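PDB 2P14: heterodimeric restriction endonuclease R.BspD6I small subunit from Bacillus sp., which forms the catalytic subunit of a heterodimeric type IIS restriction endonuclease and probably cleaves DNA in complex with a site-specific nickase subunit. Local coordinates for residues Asp60-Tyr65 / Gln95-Lys100; Arg27-Leu32 / Ile70-Ser75; Val39-Leu44 / Asn53-Val58. All coordinates share one frame; numbering follows the deposited sequence.

Interaction 1 (Asp60-Tyr65 / Gln95-Lys100); sequences DILVEY and QEYKKK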
loop_
_atom_site.group_PDB
_atom_site.type_symbol
_atom_site.label_atom_id
_atom_site.label_comp_id
_atom_site.label_asym_id
_atom_site.label_seq_id
_atom_site.Cartn_x
_atom_site.Cartn_y
_atom_site.Cartn_z
ATOM N N ASP A 60 7.175 1.297 5.273
ATOM C CA ASP A 60 6.451 0.607 6.353
ATOM C C ASP A 60 6.503 -0.919 6.259
ATOM O O ASP A 60 6.685 -1.604 7.268
ATOM C CB ASP A 60 4.973 1.032 6.400
ATOM C CG ASP A 60 4.786 2.503 6.749
ATOM O OD1 ASP A 60 5.712 3.149 7.247
ATOM O OD2 ASP A 60 3.681 3.038 6.503
ATOM N N ILE A 61 6.348 -1.446 5.042
ATOM C CA ILE A 61 6.352 -2.892 4.784
ATOM C C ILE A 61 6.963 -3.090 3.413
ATOM O O ILE A 61 6.684 -2.320 2.499
ATOM C CB ILE A 61 4.927 -3.517 4.766
ATOM C CG1 ILE A 61 4.166 -3.168 6.045
ATOM C CG2 ILE A 61 4.978 -5.042 4.608
ATOM C CD1 ILE A 61 2.641 -3.186 5.845
ATOM N N LEU A 62 7.817 -4.100 3.299
ATOM C CA LEU A 62 8.313 -4.509 1.978
ATOM C C LEU A 62 7.903 -5.953 1.771
ATOM O O LEU A 62 8.116 -6.785 2.652
ATOM C CB LEU A 62 9.843 -4.418 1.893
ATOM C CG LEU A 62 10.501 -5.007 0.649
ATOM C CD1 LEU A 62 10.129 -4.168 -0.618
ATOM C CD2 LEU A 62 12.032 -5.073 0.898
ATOM N N VAL A 63 7.306 -6.247 0.604
ATOM C CA VAL A 63 7.092 -7.654 0.229
ATOM C C VAL A 63 7.844 -7.911 -1.094
ATOM O O VAL A 63 7.657 -7.186 -2.089
ATOM C CB VAL A 63 5.587 -8.023 0.130
ATOM C CG1 VAL A 63 4.919 -7.277 -0.977
ATOM C CG2 VAL A 63 5.375 -9.530 -0.046
ATOM N N GLU A 64 8.739 -8.903 -1.062
ATOM C CA GLU A 64 9.496 -9.243 -2.257
ATOM C C GLU A 64 8.975 -10.542 -2.824
ATOM O O GLU A 64 9.009 -11.564 -2.173
ATOM C CB GLU A 64 10.985 -9.360 -1.928
ATOM C CG GLU A 64 11.558 -8.026 -1.510
ATOM C CD GLU A 64 13.064 -8.059 -1.271
ATOM O OE1 GLU A 64 13.555 -9.074 -0.690
ATOM O OE2 GLU A 64 13.721 -7.066 -1.624
ATOM N N TYR A 65 8.447 -10.486 -4.040
ATOM C CA TYR A 65 8.017 -11.689 -4.727
ATOM C C TYR A 65 9.099 -12.055 -5.727
ATOM O O TYR A 65 10.080 -11.338 -5.905
ATOM C CB TYR A 65 6.726 -11.431 -5.462
ATOM C CG TYR A 65 5.581 -11.074 -4.548
ATOM C CD1 TYR A 65 5.000 -12.049 -3.711
ATOM C CD2 TYR A 65 5.069 -9.773 -4.524
ATOM C CE1 TYR A 65 3.943 -11.738 -2.866
ATOM C CE2 TYR A 65 3.999 -9.441 -3.683
ATOM C CZ TYR A 65 3.440 -10.429 -2.842
ATOM O OH TYR A 65 2.373 -10.078 -2.024
ATOM N N GLN A 95 12.331 5.414 -4.678
ATOM C CA GLN A 95 13.540 5.778 -5.432
ATOM C C GLN A 95 14.722 4.990 -4.910
ATOM O O GLN A 95 15.507 4.409 -5.668
ATOM C CB GLN A 95 13.833 7.273 -5.277
ATOM C CG GLN A 95 12.950 8.188 -6.077
ATOM C CD GLN A 95 13.244 9.660 -5.800
ATOM O OE1 GLN A 95 13.751 10.027 -4.731
ATOM N NE2 GLN A 95 12.890 10.510 -6.751
ATOM N N GLU A 96 14.845 4.952 -3.592
ATOM C CA GLU A 96 15.950 4.228 -2.980
ATOM C C GLU A 96 15.933 2.747 -3.319
ATOM O O GLU A 96 16.956 2.150 -3.672
ATOM C CB GLU A 96 15.934 4.455 -1.471
ATOM C CG GLU A 96 16.401 5.863 -1.127
ATOM C CD GLU A 96 17.900 6.080 -1.366
ATOM O OE1 GLU A 96 18.678 5.104 -1.280
ATOM O OE2 GLU A 96 18.292 7.246 -1.617
ATOM N N TYR A 97 14.754 2.132 -3.199
ATOM C CA TYR A 97 14.665 0.714 -3.490
ATOM C C TYR A 97 14.987 0.456 -4.955
ATOM O O TYR A 97 15.630 -0.561 -5.284
ATOM C CB TYR A 97 13.258 0.176 -3.163
ATOM C CG TYR A 97 13.186 -1.328 -3.279
ATOM C CD1 TYR A 97 13.571 -2.150 -2.220
ATOM C CD2 TYR A 97 12.782 -1.934 -4.480
ATOM C CE1 TYR A 97 13.522 -3.538 -2.325
ATOM C CE2 TYR A 97 12.727 -3.298 -4.614
ATOM C CZ TYR A 97 13.098 -4.111 -3.541
ATOM O OH TYR A 97 13.055 -5.483 -3.659
ATOM N N LYS A 98 14.491 1.329 -5.830
ATOM C CA LYS A 98 14.667 1.126 -7.288
ATOM C C LYS A 98 16.134 1.203 -7.708
ATOM O O LYS A 98 16.483 0.724 -8.789
ATOM C CB LYS A 98 13.820 2.103 -8.085
ATOM C CG LYS A 98 12.322 1.863 -7.997
ATOM C CD LYS A 98 11.895 0.575 -8.640
ATOM C CE LYS A 98 12.062 0.568 -10.168
ATOM N NZ LYS A 98 11.068 1.399 -10.907
ATOM N N LYS A 99 16.990 1.778 -6.875
ATOM C CA LYS A 99 18.448 1.748 -7.150
ATOM C C LYS A 99 18.977 0.315 -7.331
ATOM O O LYS A 99 20.027 0.109 -7.982
ATOM C CB LYS A 99 19.246 2.438 -6.057
ATOM C CG LYS A 99 19.106 3.953 -6.063
ATOM C CD LYS A 99 19.800 4.552 -4.847
ATOM C CE LYS A 99 19.394 5.992 -4.559
ATOM N NZ LYS A 99 19.156 6.808 -5.785
ATOM N N LYS A 100 18.253 -0.662 -6.789
ATOM C CA LYS A 100 18.643 -2.083 -6.854
ATOM C C LYS A 100 18.389 -2.692 -8.225
ATOM O O LYS A 100 18.886 -3.769 -8.524
ATOM C CB LYS A 100 17.897 -2.911 -5.794
ATOM C CG LYS A 100 18.115 -2.444 -4.361
ATOM C CD LYS A 100 17.078 -3.078 -3.423
ATOM C CE LYS A 100 17.288 -2.670 -1.986
ATOM N NZ LYS A 100 18.515 -3.331 -1.468
#

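Interaction 2 (Arg27-Leu32 / Ile70-Ser75); sequences RVFKKL and ILIECS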
loop_
_atom_site.group_PDB
_atom_site.type_symbol
_atom_site.label_atom_id
_atom_site.label_comp_id
_atom_site.label_asym_id
_atom_site.label_seq_id
_atom_site.Cartn_x
_atom_site.Cartn_y
_atom_site.Cartn_z
ATOM N N ARG A 27 -0.511 -8.076 8.154
ATOM C CA ARG A 27 -1.255 -9.345 8.308
ATOM C C ARG A 27 -1.902 -9.794 6.994
ATOM O O ARG A 27 -1.924 -10.984 6.707
ATOM C CB ARG A 27 -2.326 -9.243 9.402
ATOM C CG ARG A 27 -1.752 -9.029 10.814
ATOM C CD ARG A 27 -2.690 -9.622 11.846
ATOM N NE ARG A 27 -3.945 -8.894 11.887
ATOM C CZ ARG A 27 -5.064 -9.334 12.470
ATOM N NH1 ARG A 27 -5.116 -10.532 13.075
ATOM N NH2 ARG A 27 -6.135 -8.583 12.453
ATOM N N VAL A 28 -2.424 -8.852 6.208
ATOM C CA VAL A 28 -3.023 -9.210 4.902
ATOM C C VAL A 28 -1.984 -9.862 3.993
ATOM O O VAL A 28 -2.205 -10.960 3.432
ATOM C CB VAL A 28 -3.621 -7.973 4.201
ATOM C CG1 VAL A 28 -4.069 -8.356 2.758
ATOM C CG2 VAL A 28 -4.781 -7.449 4.960
ATOM N N PHE A 29 -0.840 -9.194 3.837
ATOM C CA PHE A 29 0.221 -9.713 2.963
ATOM C C PHE A 29 0.871 -11.007 3.472
ATOM O O PHE A 29 1.180 -11.919 2.702
ATOM C CB PHE A 29 1.259 -8.643 2.659
ATOM C CG PHE A 29 0.789 -7.670 1.647
ATOM C CD1 PHE A 29 0.940 -7.951 0.273
ATOM C CD2 PHE A 29 0.158 -6.494 2.034
ATOM C CE1 PHE A 29 0.469 -7.063 -0.687
ATOM C CE2 PHE A 29 -0.312 -5.604 1.071
ATOM C CZ PHE A 29 -0.140 -5.893 -0.290
ATOM N N LYS A 30 0.994 -11.125 4.783
ATOM C CA LYS A 30 1.492 -12.382 5.348
ATOM C C LYS A 30 0.517 -13.525 5.019
ATOM O O LYS A 30 0.921 -14.625 4.615
ATOM C CB LYS A 30 1.664 -12.233 6.867
ATOM C CG LYS A 30 2.265 -13.495 7.560
ATOM C CD LYS A 30 2.460 -13.262 9.045
ATOM C CE LYS A 30 2.951 -14.533 9.725
ATOM N NZ LYS A 30 4.349 -14.801 9.287
ATOM N N LYS A 31 -0.779 -13.262 5.168
ATOM C CA LYS A 31 -1.780 -14.308 4.913
ATOM C C LYS A 31 -1.903 -14.648 3.419
ATOM O O LYS A 31 -2.155 -15.811 3.059
ATOM C CB LYS A 31 -3.138 -13.938 5.477
ATOM C CG LYS A 31 -4.028 -15.156 5.526
ATOM C CD LYS A 31 -5.083 -15.069 6.536
ATOM C CE LYS A 31 -5.882 -16.356 6.581
ATOM N NZ LYS A 31 -6.759 -16.335 7.746
ATOM N N LEU A 32 -1.738 -13.660 2.552
ATOM C CA LEU A 32 -1.788 -13.963 1.110
ATOM C C LEU A 32 -0.682 -14.923 0.729
ATOM O O LEU A 32 -0.856 -15.780 -0.164
ATOM C CB LEU A 32 -1.682 -12.676 0.296
ATOM C CG LEU A 32 -2.918 -11.780 0.250
ATOM C CD1 LEU A 32 -2.582 -10.472 -0.420
ATOM C CD2 LEU A 32 -4.106 -12.463 -0.431
ATOM N N ILE A 70 6.739 -5.031 -3.744
ATOM C CA ILE A 70 5.796 -3.970 -3.402
ATOM C C ILE A 70 6.234 -3.355 -2.097
ATOM O O ILE A 70 6.464 -4.076 -1.124
ATOM C CB ILE A 70 4.345 -4.451 -3.222
ATOM C CG1 ILE A 70 3.876 -5.330 -4.389
ATOM C CG2 ILE A 70 3.405 -3.256 -3.079
ATOM C CD1 ILE A 70 2.513 -5.975 -4.114
ATOM N N LEU A 71 6.424 -2.041 -2.136
ATOM C CA LEU A 71 6.665 -1.285 -0.897
ATOM C C LEU A 71 5.283 -0.830 -0.480
ATOM O O LEU A 71 4.568 -0.211 -1.259
ATOM C CB LEU A 71 7.546 -0.078 -1.153
ATOM C CG LEU A 71 9.045 -0.301 -1.318
ATOM C CD1 LEU A 71 9.284 -1.046 -2.641
ATOM C CD2 LEU A 71 9.783 0.993 -1.325
ATOM N N ILE A 72 4.894 -1.096 0.765
ATOM C CA ILE A 72 3.575 -0.729 1.223
ATOM C C ILE A 72 3.718 0.367 2.282
ATOM O O ILE A 72 4.469 0.217 3.275
ATOM C CB ILE A 72 2.799 -1.930 1.764
ATOM C CG1 ILE A 72 2.672 -3.024 0.675
ATOM C CG2 ILE A 72 1.415 -1.484 2.170
ATOM C CD1 ILE A 72 3.214 -4.328 1.109
ATOM N N GLU A 73 3.056 1.491 2.019
ATOM C CA GLU A 73 3.109 2.684 2.872
ATOM C C GLU A 73 1.693 2.916 3.387
ATOM O O GLU A 73 0.792 3.025 2.593
ATOM C CB GLU A 73 3.607 3.898 2.090
ATOM C CG GLU A 73 4.936 3.646 1.375
ATOM C CD GLU A 73 6.151 3.726 2.250
ATOM O OE1 GLU A 73 6.090 3.637 3.512
ATOM O OE2 GLU A 73 7.220 3.854 1.657
ATOM N N CYS A 74 1.516 2.992 4.706
ATOM C CA CYS A 74 0.204 3.077 5.317
ATOM C C CYS A 74 0.101 4.419 6.036
ATOM O O CYS A 74 1.021 4.808 6.767
ATOM C CB CYS A 74 0.061 1.976 6.378
ATOM S SG CYS A 74 0.105 0.324 5.598
ATOM N N SER A 75 -1.010 5.119 5.831
ATOM C CA SER A 75 -1.227 6.357 6.578
ATOM C C SER A 75 -2.700 6.611 6.841
ATOM O O SER A 75 -3.520 6.496 5.937
ATOM C CB SER A 75 -0.682 7.557 5.805
ATOM O OG SER A 75 -0.810 8.720 6.626
#

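Interaction 3 (Val39-Leu44 / Asn53-Val58); sequences VPNFKL and NAIPGV. With SO4 (sulfate ion), chain B; SO4 (sulfate ion), chain C.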
loop_
_atom_site.group_PDB
_atom_site.type_symbol
_atom_site.label_atom_id
_atom_site.label_comp_id
_atom_site.label_asym_id
_atom_site.label_seq_id
_atom_site.Cartn_x
_atom_site.Cartn_y
_atom_site.Cartn_z
ATOM N N VAL A 39 9.014 -7.936 5.024
ATOM C CA VAL A 39 9.778 -7.190 6.047
ATOM C C VAL A 39 8.905 -6.066 6.608
ATOM O O VAL A 39 8.711 -5.039 5.936
ATOM C CB VAL A 39 11.073 -6.602 5.444
ATOM C CG1 VAL A 39 11.961 -6.022 6.558
ATOM C CG2 VAL A 39 11.836 -7.668 4.691
ATOM N N PRO A 40 8.336 -6.269 7.815
ATOM C CA PRO A 40 7.619 -5.196 8.489
ATOM C C PRO A 40 8.594 -4.261 9.181
ATOM O O PRO A 40 9.445 -4.717 9.957
ATOM C CB PRO A 40 6.751 -5.949 9.510
ATOM C CG PRO A 40 7.557 -7.172 9.866
ATOM C CD PRO A 40 8.316 -7.529 8.593
ATOM N N ASN A 41 8.508 -2.973 8.862
ATOM C CA ASN A 41 9.352 -1.987 9.543
ATOM C C ASN A 41 8.695 -1.469 10.823
ATOM O O ASN A 41 8.384 -0.282 10.926
ATOM C CB ASN A 41 9.755 -0.851 8.594
ATOM C CG ASN A 41 10.665 0.156 9.250
ATOM O OD1 ASN A 41 11.348 -0.207 10.229
ATOM N ND2 ASN A 41 10.725 1.357 8.739
ATOM N N PHE A 42 8.481 -2.377 11.760
ATOM C CA PHE A 42 7.942 -2.044 13.082
ATOM C C PHE A 42 8.150 -3.284 13.926
ATOM O O PHE A 42 8.498 -4.365 13.419
ATOM C CB PHE A 42 6.447 -1.629 13.020
ATOM C CG PHE A 42 5.554 -2.606 12.262
ATOM C CD1 PHE A 42 5.000 -3.718 12.910
ATOM C CD2 PHE A 42 5.250 -2.397 10.917
ATOM C CE1 PHE A 42 4.179 -4.613 12.219
ATOM C CE2 PHE A 42 4.437 -3.311 10.229
ATOM C CZ PHE A 42 3.906 -4.386 10.880
ATOM N N LYS A 43 7.934 -3.125 15.232
ATOM C CA LYS A 43 8.142 -4.233 16.160
ATOM C C LYS A 43 6.873 -4.628 16.889
ATOM O O LYS A 43 5.907 -3.872 16.953
ATOM C CB LYS A 43 9.231 -3.878 17.186
ATOM C CG LYS A 43 10.552 -3.475 16.546
ATOM C CD LYS A 43 11.235 -4.644 15.798
ATOM C CE LYS A 43 11.886 -5.635 16.793
ATOM N NZ LYS A 43 12.599 -6.788 16.161
ATOM N N LEU A 44 6.891 -5.826 17.450
ATOM C CA LEU A 44 5.794 -6.290 18.283
ATOM C C LEU A 44 6.274 -6.392 19.709
ATOM O O LEU A 44 7.447 -6.702 19.969
ATOM C CB LEU A 44 5.317 -7.654 17.831
ATOM C CG LEU A 44 4.966 -7.925 16.371
ATOM C CD1 LEU A 44 4.410 -9.323 16.313
ATOM C CD2 LEU A 44 3.935 -6.928 15.863
ATOM N N ASN A 53 8.267 1.681 16.650
ATOM C CA ASN A 53 9.728 1.586 16.679
ATOM C C ASN A 53 10.313 1.313 15.283
ATOM O O ASN A 53 11.221 0.494 15.103
ATOM C CB ASN A 53 10.227 0.555 17.705
ATOM C CG ASN A 53 10.141 1.067 19.136
ATOM O OD1 ASN A 53 9.870 2.253 19.373
ATOM N ND2 ASN A 53 10.367 0.183 20.095
ATOM N N ALA A 54 9.790 2.041 14.313
ATOM C CA ALA A 54 10.237 1.898 12.923
ATOM C C ALA A 54 11.650 2.434 12.734
ATOM O O ALA A 54 12.077 3.385 13.408
ATOM C CB ALA A 54 9.314 2.626 12.011
ATOM N N ILE A 55 12.363 1.860 11.775
ATOM C CA ILE A 55 13.635 2.444 11.350
ATOM C C ILE A 55 13.338 3.691 10.480
ATOM O O ILE A 55 12.630 3.599 9.478
ATOM C CB ILE A 55 14.431 1.421 10.499
ATOM C CG1 ILE A 55 14.724 0.172 11.322
ATOM C CG2 ILE A 55 15.734 2.077 9.930
ATOM C CD1 ILE A 55 15.283 -0.968 10.512
ATOM N N PRO A 56 13.878 4.867 10.824
ATOM C CA PRO A 56 13.738 6.025 9.933
ATOM C C PRO A 56 14.270 5.764 8.517
ATOM O O PRO A 56 15.287 5.085 8.360
ATOM C CB PRO A 56 14.601 7.105 10.599
ATOM C CG PRO A 56 14.625 6.697 12.036
ATOM C CD PRO A 56 14.609 5.201 12.065
ATOM N N GLY A 57 13.572 6.313 7.533
ATOM C CA GLY A 57 13.999 6.288 6.142
ATOM C C GLY A 57 13.696 5.024 5.371
ATOM O O GLY A 57 14.139 4.910 4.238
ATOM N N VAL A 58 12.929 4.114 5.972
ATOM C CA VAL A 58 12.568 2.818 5.373
ATOM C C VAL A 58 11.043 2.683 5.290
ATOM O O VAL A 58 10.323 3.040 6.227
ATOM C CB VAL A 58 13.156 1.663 6.186
ATOM C CG1 VAL A 58 12.719 0.288 5.631
ATOM C CG2 VAL A 58 14.706 1.805 6.177
HETATM S S SO4 B . 7.504 4.740 15.720
HETATM O O1 SO4 B . 6.434 5.607 15.217
HETATM O O2 SO4 B . 8.766 5.481 15.861
HETATM O O3 SO4 B . 7.667 3.670 14.725
HETATM O O4 SO4 B . 7.086 4.188 17.024
HETATM S S SO4 C . 10.568 8.162 6.903
HETATM O O1 SO4 C . 11.510 8.063 5.778
HETATM O O2 SO4 C . 10.026 9.529 6.929
HETATM O O3 SO4 C . 11.274 7.854 8.153
HETATM O O4 SO4 C . 9.486 7.197 6.689
#

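Interaction 1 (Asp60-Tyr65 / Gln95-Lys100)
The phenolic oxygen of Y97 is gripped by two groups: it donates a hydrogen bond of 2.7 Å from OH to OE2 of E64, and it is also hydrogen-bonded to OG of S69 on the next strand. This joins helix 80-98 to strand 61-64 of the mixed sheet in a domain assigned to the PD-(D/E)XK nuclease clan, a helix-on-sheet contact that ends in a hydrogen bond. The reach comes from the tyrosine, where a chi1 of -172° swings the ring off the helix, beside the carbonyl carbon, toward the strand; the closest alpha carbons, those of L62 and Y97, are still 9.9 Å apart. E64 answers with a chain extended beyond CG. Its OE2 lies at the ring's edge, near the ring plane, and is approached on the anti side of the carboxylate. The hydroxyl sits 23° out of the carboxylate plane, and the planes of carboxylate and ring are 65° apart, so the two flat groups meet at a twist.

L62, two residues earlier and on the same side of the strand, supplies the apolar half. Both its methyl branches come near one ring atom, with CD1 of L62 3.9 Å from CE1 of Y97, and the side chains cross at about a right angle. The approach to the ring is oblique. L71 of strand 69-75 packs against L62, while I102 and A104 touch Y97, which helps to explain why the tyrosine is buried although E64 and L62 remain partly exposed. CD of K100, in the same segment, lies 3.7 Å above the Y97 ring plane, toward its rim; NZ of K100 stays 6.1 Å from OE2 of E64.

Interaction 2 (Arg27-Leu32 / Ile70-Ser75)
F29 of helix 17-32 meets I72 of strand 69-75 face-on: CD1 of I72 stands over the phenyl ring, 3.8 Å from its centroid and only 14° off the ring normal. That geometry defines a CH-pi contact and marks the tight part of this interface, where a helix packs on the central sheet of the nuclease domain. The ring atom nearest to the methyl is CE2 of F29, 3.7 Å from CD1 of I72. The next carbon of the isoleucine follows it in, CG1 of I72 lying 4.0 Å from the same CE2. The two side chains approach from opposite directions. A chi2 of 123° in I72, well short of the anti position, turns the delta methyl onto the ring face.

I70 makes the looser part. Its CD1 reaches CE1 of F29 at 4.1 Å, obliquely to the ring and nearly at right angles to the phenylalanine side chain, so it adds one apolar touch beside the face contact. I70 and I72 point from the same side of the strand, and F29 is the one residue of the 27-32 segment that meets them. By contrast K30 and K31 lie on the exposed part of the helix, while V28 and K31 touch I4 of the N-terminal helix.

Neighbours complete the buried patch. V63 packs against both isoleucines and I61 against I72, which extends the apolar layer, while Y65 brings its hydroxyl oxygen to the rim of the F29 ring. Since the three touching side chains are all hydrocarbon and all buried, cohesion at this point rests on dispersion and the exclusion of water, with the CH-pi geometry as its one weakly directional element.

Interaction 3 (Val39-Leu44 / Asn53-Val58)
A chi1 of -178° sets the side chain of N41 anti to its own backbone nitrogen and presents the carboxamide to the backbone of I55 and V58, so that one amide serves three hydrogen bonds. N41 is also the centre of an inverse gamma turn, where the chain leaves edge strand 37-40. The opposing segment carries a type II beta turn from I55 to V58, with G57 at positive phi; on the surface of the nuclease domain, N41 bridges the first and last residues of that turn, I55 and V58.

The shortest bond runs from N of I55 to OD1 of N41, 2.8 Å and nearly straight at 166°. The same residue is held a second time, by ND2 of N41 to O of I55 at 3.0 Å, with the donor in the carbonyl plane and on a lone pair. Both polar backbone groups of I55 are therefore paired to one carboxamide. The other N-H of the amide goes to V58, its ND2 lying 3.1 Å from O of V58. This bond is more bent, 135° at the hydrogen, and its donor sits above the carbonyl plane. Beside the amide, CB of V58 comes within 3.5 Å of ND2 of N41. K43 adds a slight apolar touch on N53.

Two sulfates, probably from the crystallisation liquor, bind the outer loop. The backbone N of A54 reaches O3 of one at 2.7 Å, with N of N53 bonded to O4 of the same ion, and N of G57 reaches O3 of the other at 2.8 Å. With its oxygen and both N-H groups engaged, the buried amide of N41 is satisfied and its rotation fixed, while the same loop turns other backbone N-H groups toward anions.

Overall arrangement
From the N terminus, helix 17-32 opens interaction 2 at 27-32. Residues 39-44 then open interaction 3, which closes at once on the loop 53-58 and so lies wholly within the span of interaction 2. Strand 61-64 opens interaction 1 before interaction 2 closes on strand 69-75; interaction 1 closes last, at 95-100, and thus crosses interaction 2 but follows interaction 3 in series. Strand 61-64 lies between strands 37-40 and 69-75, bonded to both: O of I61 is 2.8 Å from N of I72, and O of L62 2.8 Å from N of V39. Helices 17-32 and 80-98 and the edge loop are thereby tied to one sheet.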